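Local coordinates for protein putative S41 protease (Bacteroides fragilis NCTC 9343, PDB 3K50) that is of unproven function but, as a putative S41-family serine protease with a PDZ domain, probably cleaves peptide bonds, at residues A[125-128]-A[129-132]; A[392-395]-A[396-399]. All coordinates share one frame; numbering follows the deposited sequence.

Contact 1. Residues A[125-128]-A[129-132]; sequences KVES and ELLQ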
loop_
_atom_site.group_PDB
_atom_site.type_symbol
_atom_site.label_atom_id
_atom_site.label_comp_id
_atom_site.label_asym_id
_atom_site.label_seq_id
_atom_site.Cartn_x
_atom_site.Cartn_y
_atom_site.Cartn_z
ATOM N N LYS A 125 -1.448 -23.630 14.170
ATOM C CA LYS A 125 -2.825 -23.856 14.592
ATOM C C LYS A 125 -3.440 -22.590 15.185
ATOM O O LYS A 125 -4.592 -22.251 14.880
ATOM C CB LYS A 125 -2.909 -24.980 15.644
ATOM C CG LYS A 125 -4.280 -25.128 16.311
ATOM N N VAL A 126 -2.666 -21.897 16.028
ATOM C CA VAL A 126 -3.163 -20.728 16.744
ATOM C C VAL A 126 -2.780 -19.362 16.156
ATOM O O VAL A 126 -3.128 -18.346 16.759
ATOM C CB VAL A 126 -2.766 -20.817 18.245
ATOM C CG1 VAL A 126 -3.454 -22.053 18.908
ATOM C CG2 VAL A 126 -1.264 -20.864 18.401
ATOM N N GLU A 127 -2.130 -19.339 14.978
ATOM C CA GLU A 127 -1.724 -18.094 14.282
ATOM C C GLU A 127 -2.840 -17.049 14.108
ATOM O O GLU A 127 -2.599 -15.806 14.143
ATOM C CB GLU A 127 -1.156 -18.412 12.874
ATOM C CG GLU A 127 -0.594 -17.189 12.154
ATOM C CD GLU A 127 -0.170 -17.417 10.718
ATOM O OE1 GLU A 127 -0.128 -18.580 10.258
ATOM O OE2 GLU A 127 0.120 -16.400 10.045
ATOM N N SER A 128 -4.063 -17.524 13.893
ATOM C CA SER A 128 -5.187 -16.618 13.663
ATOM C C SER A 128 -5.534 -15.917 14.986
ATOM O O SER A 128 -6.182 -14.870 14.977
ATOM C CB SER A 128 -6.397 -17.343 12.998
ATOM O OG SER A 128 -7.103 -18.195 13.903
ATOM N N GLU A 129 -5.058 -16.440 16.119
ATOM C CA GLU A 129 -5.261 -15.723 17.395
ATOM C C GLU A 129 -4.444 -14.425 17.450
ATOM O O GLU A 129 -4.645 -13.608 18.336
ATOM C CB GLU A 129 -4.930 -16.570 18.615
ATOM C CG GLU A 129 -5.763 -17.845 18.713
ATOM C CD GLU A 129 -5.494 -18.628 19.978
ATOM O OE1 GLU A 129 -4.677 -18.180 20.825
ATOM O OE2 GLU A 129 -6.111 -19.700 20.126
ATOM N N LEU A 130 -3.484 -14.271 16.550
ATOM C CA LEU A 130 -2.727 -12.996 16.433
ATOM C C LEU A 130 -3.531 -11.860 15.791
ATOM O O LEU A 130 -3.161 -10.696 15.920
ATOM C CB LEU A 130 -1.456 -13.207 15.596
ATOM C CG LEU A 130 -0.420 -14.062 16.336
ATOM C CD1 LEU A 130 0.665 -14.632 15.429
ATOM C CD2 LEU A 130 0.178 -13.260 17.523
ATOM N N LEU A 131 -4.611 -12.207 15.088
ATOM C CA LEU A 131 -5.401 -11.248 14.340
ATOM C C LEU A 131 -6.470 -10.566 15.179
ATOM O O LEU A 131 -6.684 -9.366 15.059
ATOM C CB LEU A 131 -6.036 -11.956 13.160
ATOM C CG LEU A 131 -5.135 -12.434 12.027
ATOM C CD1 LEU A 131 -6.004 -13.191 11.020
ATOM C CD2 LEU A 131 -4.472 -11.271 11.332
ATOM N N GLN A 132 -7.120 -11.316 16.046
ATOM C CA GLN A 132 -8.196 -10.778 16.880
ATOM C C GLN A 132 -8.489 -11.689 18.037
ATOM O O GLN A 132 -8.058 -12.832 18.032
ATOM C CB GLN A 132 -9.453 -10.659 16.039
ATOM C CG GLN A 132 -9.675 -11.897 15.202
ATOM C CD GLN A 132 -11.091 -12.031 14.753
ATOM O OE1 GLN A 132 -11.667 -11.103 14.169
ATOM N NE2 GLN A 132 -11.685 -13.195 15.038
#
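V126 and E129 meet one turn apart, joined first through the backbone. V126 O accepts the amide of E129 at 2.8 Å from E129 N, and the same i to i+3 pattern is repeated in the next two steps, from L130 N to E127 O at 3.0 Å and from L131 N to S128 O at 3.1 Å. Three successive bonds of this kind define a short, tightly wound 3-10 turn.

Side-chain packing follows the same spacing. CB of E129 sits 3.1 Å from V126 O, and CG of E129 is 3.3 Å from that same V126 O. With E129 CG lying beside its own backbone N (chi1 -59°) and the chain extended beyond, the E129 side chain crosses that of V126 obliquely, and its OE2 ends 3.8 Å from CG1 of V126. This is a van der Waals touch of the carboxylate on the valine methyl; OE1 of the same carboxylate forms a salt bridge with R136. Further round the turn, CG of E127 comes within 4.3 Å of CD1 of L130, while the carboxylate of E127 bonds through OE2 to the hydroxyl of Y78.

The turn belongs to the PDZ domain, in the loop joining strands 113-117 and 136-146. Buried L130 fastens it there, packing on F76 and Y78 of strand 76-82 and on I114 and M117 of strand 113-117.

Contact 2. Residues A[392-395]-A[396-399]; sequences AALK and IMSG
I396 reaches back over A392, and M397 over A393 and L394, on the close-packed side of the C-terminal part of helix 388-398. The ethyl arm of I396 presses on the preceding turn, its CD1 3.1 Å from A392 O and 4.3 Å from CB of A392, as I396 N binds A392 O at 2.8 Å. M397, a selenomethionine, is extended at chi2 and bends only at chi3 (65°), which brings CE to 4.1 Å from CD2 of L394; the two side chains run side by side in the same direction. This face rests on sheet strands, through A393, I396 and M397 on Y294 and through L394 and M397 on V189. The helix end is also well held: S398 OG gives a bond to L394 O at 3.1 Å, nearly in line with the C=O, and is bonded to N185 as well.

The looser side belongs to K395, partly exposed and touching I400 and T401, and to exposed G399. The amide of S398 makes just weak bonds to L394 O and K395 O.

Beyond S398 the chain turns at G399, whose positive phi of 76° and amide bond to I396 O (3.1 Å from G399 N) belong to a Schellman motif, a classic C-terminal helix cap.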
loop_
_atom_site.group_PDB
_atom_site.type_symbol
_atom_site.label_atom_id
_atom_site.label_comp_id
_atom_site.label_asym_id
_atom_site.label_seq_id
_atom_site.Cartn_x
_atom_site.Cartn_y
_atom_site.Cartn_z
ATOM N N ALA A 392 19.313 3.228 3.503
ATOM C CA ALA A 392 19.855 3.061 2.143
ATOM C C ALA A 392 19.703 4.342 1.341
ATOM O O ALA A 392 20.655 4.774 0.666
ATOM C CB ALA A 392 19.183 1.874 1.410
ATOM N N ALA A 393 18.506 4.931 1.366
ATOM C CA ALA A 393 18.232 6.144 0.667
ATOM C C ALA A 393 19.161 7.236 1.148
ATOM O O ALA A 393 19.734 7.968 0.350
ATOM C CB ALA A 393 16.772 6.608 0.890
ATOM N N LEU A 394 19.276 7.366 2.454
ATOM C CA LEU A 394 20.139 8.420 3.031
ATOM C C LEU A 394 21.592 8.258 2.610
ATOM O O LEU A 394 22.274 9.237 2.369
ATOM C CB LEU A 394 20.035 8.428 4.538
ATOM C CG LEU A 394 18.654 8.791 5.138
ATOM C CD1 LEU A 394 18.687 8.475 6.658
ATOM C CD2 LEU A 394 18.255 10.229 4.887
ATOM N N LYS A 395 22.070 7.025 2.538
ATOM C CA LYS A 395 23.425 6.792 2.115
ATOM C C LYS A 395 23.582 7.076 0.619
ATOM O O LYS A 395 24.583 7.676 0.183
ATOM C CB LYS A 395 23.884 5.350 2.425
ATOM C CG LYS A 395 24.151 5.024 3.934
ATOM C CD LYS A 395 24.803 3.606 4.001
ATOM C CE LYS A 395 25.004 2.990 5.422
ATOM N NZ LYS A 395 25.134 4.020 6.455
ATOM N N ILE A 396 22.636 6.605 -0.178
ATOM C CA ILE A 396 22.721 6.800 -1.628
ATOM C C ILE A 396 22.723 8.297 -1.993
ATOM O O ILE A 396 23.541 8.719 -2.763
ATOM C CB ILE A 396 21.605 6.065 -2.352
ATOM C CG1 ILE A 396 21.921 4.557 -2.342
ATOM C CG2 ILE A 396 21.467 6.546 -3.814
ATOM C CD1 ILE A 396 20.670 3.615 -2.257
HETATM N N MSE A 397 21.878 9.099 -1.361
HETATM C CA MSE A 397 21.841 10.518 -1.689
HETATM C C MSE A 397 23.117 11.218 -1.228
HETATM O O MSE A 397 23.451 12.280 -1.711
HETATM C CB MSE A 397 20.588 11.186 -1.093
HETATM C CG MSE A 397 20.644 11.401 0.405
HETATM SE SE MSE A 397 19.072 12.245 1.173
HETATM C CE MSE A 397 17.740 10.821 0.818
ATOM N N SER A 398 23.833 10.646 -0.283
ATOM C CA SER A 398 25.052 11.267 0.212
ATOM C C SER A 398 26.290 10.700 -0.449
ATOM O O SER A 398 27.392 11.110 -0.106
ATOM C CB SER A 398 25.192 11.002 1.722
ATOM O OG SER A 398 24.214 11.649 2.441
ATOM N N GLY A 399 26.135 9.719 -1.323
ATOM C CA GLY A 399 27.267 9.042 -1.977
ATOM C C GLY A 399 28.043 8.044 -1.157
ATOM O O GLY A 399 29.132 7.667 -1.549
#

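The two contacts illustrate how short-range turns serve separate modules of one chain. Contact 1 comes first in the sequence, in a loop of the antiparallel five-stranded sheet within the PDZ region; contact 2 follows some 260 residues later, at the end of helix 388-398, close to the chain terminus. Their centres lie about 39 Å apart and their nearest atoms about 28 Å, and they share no strand or helix. Contact 2 packs instead on strands 187-194, 292-297 and 317-322 of the mixed sheet, which belongs largely to the S41 peptidase region. Each packs against the sheet of its own region, one in the PDZ part and one in the peptidase part.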